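Local coordinates for putative glutathione S-transferase (Sinorhizobium meliloti, PDB 4MDC), which probably transfers glutathione to electrophilic substrates as a glutathione S-transferase, and is a homodimer, at residues S32-F37 against C84-I89; S43-Q48 against I189-L194; I209-S212 against T216-E219. All coordinates share one frame; numbering follows the deposited sequence.

Contact 1: S32-F37 against C84-I89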
# COMPACT_ATOMS: atom_id res chain seq x y z
N SER B 32 -10.52 -3.60 -11.53
CA SER B 32 -9.59 -3.46 -10.41
C SER B 32 -8.32 -4.32 -10.61
O SER B 32 -8.41 -5.57 -10.53
CB SER B 32 -10.29 -3.82 -9.11
OG SER B 32 -9.41 -4.16 -8.02
N PRO B 33 -7.14 -3.69 -10.80
CA PRO B 33 -5.94 -4.50 -10.95
C PRO B 33 -5.63 -5.38 -9.70
O PRO B 33 -5.25 -6.54 -9.85
CB PRO B 33 -4.85 -3.45 -11.15
CG PRO B 33 -5.58 -2.40 -11.93
CD PRO B 33 -6.88 -2.29 -11.17
N ALA B 34 -5.87 -4.86 -8.53
CA ALA B 34 -5.62 -5.60 -7.30
C ALA B 34 -6.52 -6.87 -7.26
O ALA B 34 -6.09 -7.93 -6.82
CB ALA B 34 -5.82 -4.72 -6.06
N SER B 35 -7.76 -6.76 -7.74
CA SER B 35 -8.66 -7.85 -7.80
C SER B 35 -8.17 -8.92 -8.78
O SER B 35 -8.24 -10.10 -8.50
CB SER B 35 -10.09 -7.39 -8.25
OG SER B 35 -10.75 -6.52 -7.32
N ARG B 36 -7.76 -8.49 -9.97
CA ARG B 36 -7.26 -9.41 -10.96
C ARG B 36 -6.00 -10.11 -10.50
O ARG B 36 -5.81 -11.28 -10.80
CB ARG B 36 -7.04 -8.70 -12.31
CG ARG B 36 -8.34 -8.32 -13.00
CD ARG B 36 -8.08 -7.80 -14.37
NE ARG B 36 -9.36 -7.77 -15.13
CZ ARG B 36 -9.44 -7.87 -16.42
NH1 ARG B 36 -8.39 -7.95 -17.21
NH2 ARG B 36 -10.67 -7.91 -16.98
N PHE B 37 -5.18 -9.40 -9.77
CA PHE B 37 -3.95 -9.96 -9.23
C PHE B 37 -4.27 -11.14 -8.29
O PHE B 37 -3.65 -12.21 -8.42
CB PHE B 37 -3.22 -8.86 -8.49
CG PHE B 37 -2.10 -9.32 -7.58
CD1 PHE B 37 -0.91 -9.85 -8.09
CD2 PHE B 37 -2.23 -9.19 -6.24
CE1 PHE B 37 0.14 -10.20 -7.24
CE2 PHE B 37 -1.17 -9.53 -5.38
CZ PHE B 37 0.02 -10.05 -5.88
N CYS B 84 -8.53 -7.95 3.46
CA CYS B 84 -8.74 -6.84 2.53
C CYS B 84 -7.48 -6.36 1.85
O CYS B 84 -6.48 -6.06 2.52
CB CYS B 84 -9.35 -5.68 3.28
SG CYS B 84 -11.00 -6.13 3.91
N GLY B 85 -7.55 -6.26 0.52
CA GLY B 85 -6.49 -5.72 -0.28
C GLY B 85 -5.51 -6.78 -0.80
O GLY B 85 -5.32 -7.85 -0.21
N ALA B 86 -4.80 -6.41 -1.83
CA ALA B 86 -3.94 -7.35 -2.52
C ALA B 86 -2.75 -7.83 -1.68
O ALA B 86 -2.37 -8.98 -1.76
CB ALA B 86 -3.47 -6.74 -3.79
N THR B 87 -2.20 -6.94 -0.90
CA THR B 87 -0.99 -7.29 -0.11
C THR B 87 -1.38 -8.35 0.95
O THR B 87 -0.77 -9.43 1.00
CB THR B 87 -0.35 -6.05 0.50
OG1 THR B 87 0.21 -5.25 -0.51
CG2 THR B 87 0.81 -6.44 1.45
N ILE B 88 -2.37 -8.04 1.78
CA ILE B 88 -2.77 -8.92 2.86
C ILE B 88 -3.22 -10.29 2.32
O ILE B 88 -2.78 -11.35 2.82
CB ILE B 88 -3.83 -8.24 3.76
CG1 ILE B 88 -3.14 -7.16 4.59
CG2 ILE B 88 -4.48 -9.22 4.73
CD1 ILE B 88 -4.05 -6.29 5.41
N ILE B 89 -3.99 -10.27 1.23
CA ILE B 89 -4.44 -11.50 0.71
C ILE B 89 -3.32 -12.35 0.13
O ILE B 89 -3.23 -13.58 0.35
CB ILE B 89 -5.57 -11.26 -0.33
CG1 ILE B 89 -6.79 -10.61 0.30
CG2 ILE B 89 -5.95 -12.59 -0.96
CD1 ILE B 89 -7.72 -10.01 -0.75
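Ala34 and Phe37, one turn apart on helix 33-44, both meet the methyl group of Ala86 at the start of helix 86-96. Ser32 holds the N-cap position of helix 33-44. Its backbone O accepts from Arg36 N at 3.0 Å. Ser32 OG and Ser35 OG share a hydrogen bond of 2.8 Å; either could be the donor. Pro33 faces the other domain, against Leu125 of helix 111-145 and Val202 of helix 191-205. Ala34 is the point of closest backbone approach, its CA 5.4 Å from Ala86 CA. Its CB meets Ala86 CB methyl to methyl at 3.8 Å. With such small side chains the two helix starts can come this near.

These are the first and third helices of the thioredoxin-like N-terminal domain of the glutathione S-transferase fold. Both lie on the side of the sheet that faces the helical domain. Ser35 turns from the contact toward Leu72 and Pro73. Arg36 also leaves it, forming a salt bridge with Glu236 and a hydrogen bond with Tyr247.

Phe37 returns to the interface. Its CG is anti to the backbone N (chi1 166°), which carries the ring out toward helix 86-96. The ring comes obliquely to the Ala86 methyl, with Phe37 CD2 3.7 Å from Ala86 CB. Ala86 O lies at the edge of the Phe37 ring, in its plane, 3.9 Å from Phe37 CE2. Ala86 O accepts a hydrogen bond from Ser90 OG. Just before Ala86, Gly85 holds the N-cap position with a positive phi of 92°; a side chain there would jam against the carbonyl O of Cys84.

Contact 2: S43-Q48 against I189-L194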
# COMPACT_ATOMS: atom_id res chain seq x y z
N SER B 43 -6.09 -18.80 -9.24
CA SER B 43 -6.02 -19.73 -10.38
C SER B 43 -4.71 -20.50 -10.51
O SER B 43 -4.73 -21.71 -10.75
CB SER B 43 -6.31 -19.03 -11.72
OG SER B 43 -7.55 -18.46 -11.65
N GLU B 44 -3.58 -19.82 -10.35
CA GLU B 44 -2.26 -20.45 -10.44
C GLU B 44 -2.14 -21.56 -9.40
O GLU B 44 -1.53 -22.59 -9.66
CB GLU B 44 -1.12 -19.40 -10.21
CG GLU B 44 -0.88 -18.44 -11.38
CD GLU B 44 -0.18 -19.05 -12.60
OE1 GLU B 44 0.66 -19.95 -12.41
OE2 GLU B 44 -0.46 -18.63 -13.78
N TYR B 45 -2.75 -21.35 -8.24
CA TYR B 45 -2.68 -22.32 -7.12
C TYR B 45 -3.89 -23.30 -7.10
O TYR B 45 -4.02 -24.08 -6.19
CB TYR B 45 -2.54 -21.58 -5.77
CG TYR B 45 -1.20 -20.96 -5.50
CD1 TYR B 45 -0.09 -21.26 -6.26
CD2 TYR B 45 -1.04 -20.07 -4.42
CE1 TYR B 45 1.13 -20.67 -5.99
CE2 TYR B 45 0.18 -19.50 -4.14
CZ TYR B 45 1.26 -19.79 -4.93
OH TYR B 45 2.52 -19.31 -4.63
N GLY B 46 -4.76 -23.23 -8.09
CA GLY B 46 -5.82 -24.25 -8.23
C GLY B 46 -6.99 -24.09 -7.27
O GLY B 46 -7.77 -25.03 -7.09
N TYR B 47 -7.17 -22.91 -6.70
CA TYR B 47 -8.33 -22.64 -5.89
C TYR B 47 -9.56 -22.48 -6.78
O TYR B 47 -9.44 -21.97 -7.92
CB TYR B 47 -8.21 -21.33 -5.10
CG TYR B 47 -7.30 -21.37 -3.90
CD1 TYR B 47 -5.96 -21.40 -4.08
CD2 TYR B 47 -7.83 -21.35 -2.63
CE1 TYR B 47 -5.09 -21.41 -2.97
CE2 TYR B 47 -6.96 -21.36 -1.51
CZ TYR B 47 -5.62 -21.38 -1.71
OH TYR B 47 -4.79 -21.42 -0.55
N GLN B 48 -10.71 -22.80 -6.22
CA GLN B 48 -12.02 -22.46 -6.83
C GLN B 48 -12.61 -21.42 -5.93
O GLN B 48 -12.60 -21.62 -4.71
CB GLN B 48 -12.94 -23.66 -6.88
CG GLN B 48 -12.41 -24.70 -7.84
CD GLN B 48 -13.48 -25.65 -8.31
OE1 GLN B 48 -14.33 -26.09 -7.52
NE2 GLN B 48 -13.49 -25.93 -9.61
N ILE B 189 8.89 -16.77 -12.51
CA ILE B 189 7.63 -16.05 -12.41
C ILE B 189 7.30 -15.83 -10.91
O ILE B 189 7.58 -16.68 -10.03
CB ILE B 189 6.48 -16.79 -13.12
CG1 ILE B 189 5.26 -15.85 -13.24
CG2 ILE B 189 6.09 -18.11 -12.45
CD1 ILE B 189 4.10 -16.43 -14.04
N SER B 190 6.76 -14.68 -10.62
CA SER B 190 6.40 -14.32 -9.26
C SER B 190 5.14 -13.45 -9.22
O SER B 190 4.61 -13.04 -10.23
CB SER B 190 7.57 -13.54 -8.64
OG SER B 190 7.65 -12.21 -9.16
N TYR B 191 4.73 -13.12 -7.98
CA TYR B 191 3.69 -12.10 -7.82
C TYR B 191 3.97 -10.82 -8.61
O TYR B 191 3.03 -10.10 -8.96
CB TYR B 191 3.58 -11.74 -6.31
CG TYR B 191 2.89 -12.72 -5.39
CD1 TYR B 191 2.19 -13.81 -5.83
CD2 TYR B 191 3.04 -12.58 -3.98
CE1 TYR B 191 1.61 -14.68 -4.94
CE2 TYR B 191 2.44 -13.44 -3.09
CZ TYR B 191 1.68 -14.51 -3.59
OH TYR B 191 1.07 -15.40 -2.70
N GLY B 192 5.24 -10.41 -8.73
CA GLY B 192 5.59 -9.20 -9.49
C GLY B 192 5.04 -9.23 -10.92
O GLY B 192 4.47 -8.24 -11.40
N ASP B 193 5.24 -10.34 -11.62
CA ASP B 193 4.69 -10.56 -12.99
C ASP B 193 3.18 -10.52 -12.99
O ASP B 193 2.51 -9.88 -13.86
CB ASP B 193 5.16 -11.90 -13.56
CG ASP B 193 6.65 -12.01 -13.64
OD1 ASP B 193 7.25 -11.50 -14.61
OD2 ASP B 193 7.21 -12.60 -12.66
N LEU B 194 2.55 -11.18 -12.01
CA LEU B 194 1.10 -11.23 -11.92
C LEU B 194 0.51 -9.87 -11.66
O LEU B 194 -0.54 -9.47 -12.19
CB LEU B 194 0.58 -12.25 -10.92
CG LEU B 194 1.04 -13.69 -11.08
CD1 LEU B 194 0.36 -14.59 -10.07
CD2 LEU B 194 0.81 -14.20 -12.47
O HOH W 1 2.94 -17.63 -2.72
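Glu44 lays the aliphatic part of its side chain beside Leu194, with Glu44 CG 4.3 Å from Leu194 CD1. Both chi1 and chi2 of Glu44 are near -74°, which folds the chain so that this methylene faces the leucine. The carboxylate is engaged elsewhere, by Arg227 in a salt bridge and by Ser229.

Tyr45 and Tyr191 make the second link. Tyr191 OH comes obliquely to the Tyr45 ring, 4.4 Å from Tyr45 CE2. The two hydroxyls are bridged by a water: it lies 2.6 Å from Tyr45 OH and donates to Tyr191 OH at 2.9 Å. Each hydroxyl has a further protein partner, Leu106 N for Tyr45 and Ser90 O for Tyr191, so both phenol ends are pinned. Just after Tyr45, helix 33-44 closes in a Schellman motif at Gly46.

On the other side a helix begins. Ser190 N donates to Asp193 OD2 at 2.9 Å, on the anti side of the carboxylate. Ser190 OG accepts a weak bond from Gly192 N at 3.0 Å. Asp193 OD1 is held by Leu184 N and Trp220 NE1. This is the Ser-X-X-Asp capping box that characterises the start of the core helix in the glutathione S-transferase C-terminal domain, set here against the end of an N-terminal-domain helix.

Contact 3: I209-S212 against T216-E219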
# COMPACT_ATOMS: atom_id res chain seq x y z
N ILE B 209 -3.08 1.30 -24.09
CA ILE B 209 -1.66 1.02 -24.30
C ILE B 209 -1.30 1.00 -25.79
O ILE B 209 -1.91 0.26 -26.56
CB ILE B 209 -1.30 -0.33 -23.70
CG1 ILE B 209 -1.42 -0.21 -22.20
CG2 ILE B 209 0.12 -0.75 -24.01
CD1 ILE B 209 -1.59 -1.53 -21.56
N ASP B 210 -0.33 1.80 -26.18
CA ASP B 210 0.25 1.72 -27.52
C ASP B 210 1.38 0.72 -27.52
O ASP B 210 2.49 0.99 -27.10
CB ASP B 210 0.75 3.07 -27.95
CG ASP B 210 1.41 3.05 -29.33
OD1 ASP B 210 1.58 1.99 -29.99
OD2 ASP B 210 1.74 4.14 -29.74
N TRP B 211 1.06 -0.50 -27.97
CA TRP B 211 2.05 -1.58 -27.90
C TRP B 211 3.20 -1.37 -28.87
O TRP B 211 4.28 -1.93 -28.66
CB TRP B 211 1.38 -2.93 -28.09
CG TRP B 211 0.56 -3.38 -26.93
CD1 TRP B 211 -0.80 -3.43 -26.86
CD2 TRP B 211 1.05 -3.81 -25.64
NE1 TRP B 211 -1.19 -3.91 -25.62
CE2 TRP B 211 -0.07 -4.16 -24.87
CE3 TRP B 211 2.31 -3.98 -25.10
CZ2 TRP B 211 0.04 -4.63 -23.57
CZ3 TRP B 211 2.44 -4.44 -23.77
CH2 TRP B 211 1.31 -4.78 -23.04
N SER B 212 3.00 -0.61 -29.95
CA SER B 212 4.11 -0.35 -30.90
C SER B 212 5.24 0.46 -30.24
O SER B 212 6.38 0.44 -30.69
CB SER B 212 3.58 0.41 -32.14
OG SER B 212 3.40 1.82 -31.85
N THR B 216 9.19 -4.56 -26.02
CA THR B 216 9.79 -5.50 -25.05
C THR B 216 8.75 -5.92 -24.03
O THR B 216 8.64 -7.09 -23.66
CB THR B 216 11.06 -4.84 -24.44
OG1 THR B 216 11.90 -4.43 -25.53
CG2 THR B 216 11.80 -5.75 -23.47
N ALA B 217 7.94 -4.96 -23.58
CA ALA B 217 6.87 -5.27 -22.66
C ALA B 217 5.82 -6.15 -23.35
O ALA B 217 5.27 -7.05 -22.72
CB ALA B 217 6.20 -4.01 -22.18
N LYS B 218 5.65 -5.93 -24.64
CA LYS B 218 4.70 -6.74 -25.42
C LYS B 218 5.05 -8.24 -25.43
O LYS B 218 4.18 -9.09 -25.21
CB LYS B 218 4.61 -6.23 -26.85
CG LYS B 218 3.55 -6.95 -27.68
CD LYS B 218 3.41 -6.41 -29.09
CE LYS B 218 2.32 -7.16 -29.84
NZ LYS B 218 2.20 -6.68 -31.24
N GLU B 219 6.34 -8.55 -25.56
CA GLU B 219 6.79 -9.92 -25.58
C GLU B 219 6.52 -10.57 -24.21
O GLU B 219 6.05 -11.72 -24.12
CB GLU B 219 8.28 -10.00 -25.96
CG GLU B 219 8.86 -11.44 -25.98
CD GLU B 219 9.18 -12.04 -24.60
OE1 GLU B 219 9.57 -11.29 -23.66
OE2 GLU B 219 9.05 -13.30 -24.41
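Trp211 packs its six-membered ring against the backbone of Lys218 and Ala217 on helix 215-225. Its CG is anti to the carbonyl carbon (chi1 -73°), and the indole is thereby directed at the helix. At the root, Trp211 CB is 4.2 Å from Lys218 CD. Further out, Trp211 CE3 lies 3.7 Å from Lys218 CB. The next ring carbon, Trp211 CZ3, lies 3.6 Å from Lys218 CA. The same CZ3 is 3.8 Å from Ala217 C and also touches the Ala217 methyl. The approach is oblique to the ring.

The lysine chain is fully extended, and it runs past the indole at a slant. Its NZ ends at the C terminus, in a salt bridge with the terminal carboxylate of Phe252 and a cation-pi contact with that ring. The Phe252 ring also meets Trp211 edge-to-face.

The contact folds the loop after helix 191-205 back onto the next helix of the all-helical C-terminal domain. One indole face is covered by Ile209 CG2, 3.5 Å above the plane and over its centre. The polar side of the indole points elsewhere, where NE1 bonds to Asp204 of helix 191-205. With an alanine here, Asp204 would probably lose its indole N-H partner, and a gap is likely to open between Ile209 and the backbone of Lys218.

The chain around the tryptophan is held by its neighbours. Ser212 OG donates to Asp210 OD1 at 2.6 Å, on the syn side and 20° out of the carboxylate plane. Ser212 N reaches the same oxygen at 3.0 Å in a weak bond, which makes an Asx turn across Trp211.

How the contacts relate
From the N terminus, contact 1 closes first. It brings residues 32-37 back together with 84-89 and stays within the N-terminal domain. Contact 2 starts inside that loop, at 43-48, and finds its partner only at 189-194, so the two cross. Contact 2 joins the N-terminal domain to the helical domain. The two share helix 33-44 and touch directly, Phe37 CE1 lying 3.4 Å from Tyr191 O. Contact 3 follows in series and closes the short connection from the loop after helix 191-205 onto helix 215-225. It lies wholly in the helical domain, with centres about 24 Å from contact 1 and 22 Å from contact 2, and touches neither.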